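Local coordinates for conserved hypothetical protein (Sulfolobus solfataricus, PDB 2FNA) that probably acts as an AAA+ family ATPase, binding ADP and magnesium in a P-loop-type nucleotide domain that is followed by a winged-helix domain, at residues N327-L332 / S336-E341. Residues are numbered along the deposited sequence; the frame is centred on the assembly and turned at random.
Sequences NYLTQL and SWIIKE
The backbone amide of W337 turns back on the last turn of helix 322-334 and donates to the carbonyl of L332, N to O 2.8 Å. S336, with positive phi (69°), makes the reversal possible as the C-prime residue of a Schellman motif, its own N bonding to T333 O. Beyond this backbone link the side chains meet through apolar contacts. CD1 of I338 rests against two leucines about one helical turn apart, 3.7 Å from CD2 of L329 and 3.8 Å from CB of L332. It gets there because CG1 sits between the backbone N and the carbonyl carbon (chi1 67°), and the outer bond is extended, which lets CD1 reach both leucines. L332 is shared: while its CB meets I338, its CD2 branch lies 3.8 Å from CB of W337, at the root of the indole. The indole continues past L332 to pack edge-to-face with F278 and F281 of helix 259-282, whereas I338 also touches M296 of helix 289-299 and Y345 of the paired strand. The Schellman motif thus ends helix 322-334, and the chain passes directly into strand 338-340, which pairs antiparallel with strand 345-347, an arrangement consistent with the third helix and the two-stranded wing of a winged helix-turn-helix domain.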
loop_
_atom_site.group_PDB
_atom_site.type_symbol
_atom_site.label_atom_id
_atom_site.label_comp_id
_atom_site.label_asym_id
_atom_site.label_seq_id
_atom_site.Cartn_x
_atom_site.Cartn_y
_atom_site.Cartn_z
ATOM N N ASN A 327 -12.219 11.940 16.811
ATOM C CA ASN A 327 -11.377 10.742 16.791
ATOM C C ASN A 327 -11.809 9.744 15.711
ATOM O O ASN A 327 -10.960 9.160 15.044
ATOM C CB ASN A 327 -11.360 10.085 18.182
ATOM C CG ASN A 327 -10.723 8.693 18.187
ATOM O OD1 ASN A 327 -9.563 8.513 17.797
ATOM N ND2 ASN A 327 -11.477 7.704 18.678
ATOM N N TYR A 328 -13.117 9.546 15.544
ATOM C CA TYR A 328 -13.625 8.638 14.503
ATOM C C TYR A 328 -13.265 9.137 13.089
ATOM O O TYR A 328 -12.790 8.377 12.241
ATOM C CB TYR A 328 -15.144 8.469 14.622
ATOM C CG TYR A 328 -15.649 7.986 15.969
ATOM C CD1 TYR A 328 -14.983 6.984 16.671
ATOM C CD2 TYR A 328 -16.832 8.495 16.515
ATOM C CE1 TYR A 328 -15.453 6.525 17.896
ATOM C CE2 TYR A 328 -17.317 8.038 17.746
ATOM C CZ TYR A 328 -16.619 7.050 18.428
ATOM O OH TYR A 328 -17.071 6.582 19.646
ATOM N N LEU A 329 -13.487 10.418 12.826
ATOM C CA LEU A 329 -13.138 10.982 11.525
ATOM C C LEU A 329 -11.638 11.023 11.298
ATOM O O LEU A 329 -11.187 10.789 10.193
ATOM C CB LEU A 329 -13.747 12.379 11.339
ATOM C CG LEU A 329 -15.274 12.398 11.342
ATOM C CD1 LEU A 329 -15.799 13.835 11.365
ATOM C CD2 LEU A 329 -15.825 11.620 10.155
ATOM N N THR A 330 -10.863 11.313 12.331
ATOM C CA THR A 330 -9.391 11.299 12.228
ATOM C C THR A 330 -8.844 9.922 11.874
ATOM O O THR A 330 -7.919 9.810 11.076
ATOM C CB THR A 330 -8.733 11.763 13.553
ATOM O OG1 THR A 330 -9.053 13.137 13.766
ATOM C CG2 THR A 330 -7.196 11.593 13.512
ATOM N N GLN A 331 -9.392 8.881 12.499
ATOM C CA GLN A 331 -8.969 7.532 12.203
ATOM C C GLN A 331 -9.291 7.174 10.733
ATOM O O GLN A 331 -8.443 6.632 10.012
ATOM C CB GLN A 331 -9.610 6.547 13.187
ATOM C CG GLN A 331 -9.026 6.617 14.592
ATOM C CD GLN A 331 -7.522 6.362 14.594
ATOM O OE1 GLN A 331 -7.074 5.251 14.330
ATOM N NE2 GLN A 331 -6.743 7.399 14.868
ATOM N N LEU A 332 -10.506 7.495 10.305
ATOM C CA LEU A 332 -10.975 7.216 8.934
ATOM C C LEU A 332 -10.098 7.932 7.915
ATOM O O LEU A 332 -9.700 7.351 6.873
ATOM C CB LEU A 332 -12.461 7.632 8.788
ATOM C CG LEU A 332 -13.471 6.680 9.455
ATOM C CD1 LEU A 332 -14.879 7.244 9.476
ATOM C CD2 LEU A 332 -13.469 5.329 8.750
ATOM N N SER A 336 -7.367 6.408 5.215
ATOM C CA SER A 336 -7.686 6.726 3.810
ATOM C C SER A 336 -9.070 6.219 3.365
ATOM O O SER A 336 -9.306 5.960 2.175
ATOM C CB SER A 336 -6.572 6.240 2.897
ATOM O OG SER A 336 -5.427 7.057 3.061
ATOM N N TRP A 337 -10.016 6.174 4.305
ATOM C CA TRP A 337 -11.397 5.790 3.976
ATOM C C TRP A 337 -12.146 6.981 3.442
ATOM O O TRP A 337 -12.942 6.857 2.485
ATOM C CB TRP A 337 -12.114 5.182 5.186
ATOM C CG TRP A 337 -11.634 3.842 5.392
ATOM C CD1 TRP A 337 -10.647 3.438 6.241
ATOM C CD2 TRP A 337 -12.036 2.691 4.660
ATOM N NE1 TRP A 337 -10.446 2.093 6.114
ATOM C CE2 TRP A 337 -11.275 1.610 5.136
ATOM C CE3 TRP A 337 -12.982 2.465 3.658
ATOM C CZ2 TRP A 337 -11.430 0.321 4.639
ATOM C CZ3 TRP A 337 -13.131 1.198 3.165
ATOM C CH2 TRP A 337 -12.366 0.138 3.646
ATOM N N ILE A 338 -11.862 8.131 4.057
ATOM C CA ILE A 338 -12.414 9.410 3.640
ATOM C C ILE A 338 -11.331 10.468 3.427
ATOM O O ILE A 338 -10.172 10.277 3.789
ATOM C CB ILE A 338 -13.474 9.903 4.652
ATOM C CG1 ILE A 338 -12.867 10.251 6.024
ATOM C CG2 ILE A 338 -14.560 8.832 4.820
ATOM C CD1 ILE A 338 -13.895 10.732 7.067
ATOM N N ILE A 339 -11.722 11.557 2.770
ATOM C CA ILE A 339 -10.872 12.718 2.534
ATOM C C ILE A 339 -11.747 13.955 2.819
ATOM O O ILE A 339 -12.921 13.989 2.475
ATOM C CB ILE A 339 -10.292 12.729 1.082
ATOM C CG1 ILE A 339 -9.437 11.474 0.860
ATOM C CG2 ILE A 339 -9.423 13.955 0.853
ATOM C CD1 ILE A 339 -9.008 11.178 -0.579
ATOM N N LYS A 340 -11.186 14.946 3.490
ATOM C CA LYS A 340 -11.926 16.170 3.789
ATOM C C LYS A 340 -11.538 17.245 2.772
ATOM O O LYS A 340 -10.351 17.569 2.632
ATOM C CB LYS A 340 -11.658 16.648 5.224
ATOM C CG LYS A 340 -12.714 17.659 5.744
ATOM C CD LYS A 340 -12.363 18.193 7.128
ATOM N N GLU A 341 -12.535 17.791 2.071
ATOM C CA GLU A 341 -12.290 18.814 1.048
ATOM C C GLU A 341 -12.326 20.215 1.680
ATOM O O GLU A 341 -11.287 20.876 1.798
ATOM C CB GLU A 341 -13.297 18.691 -0.109
#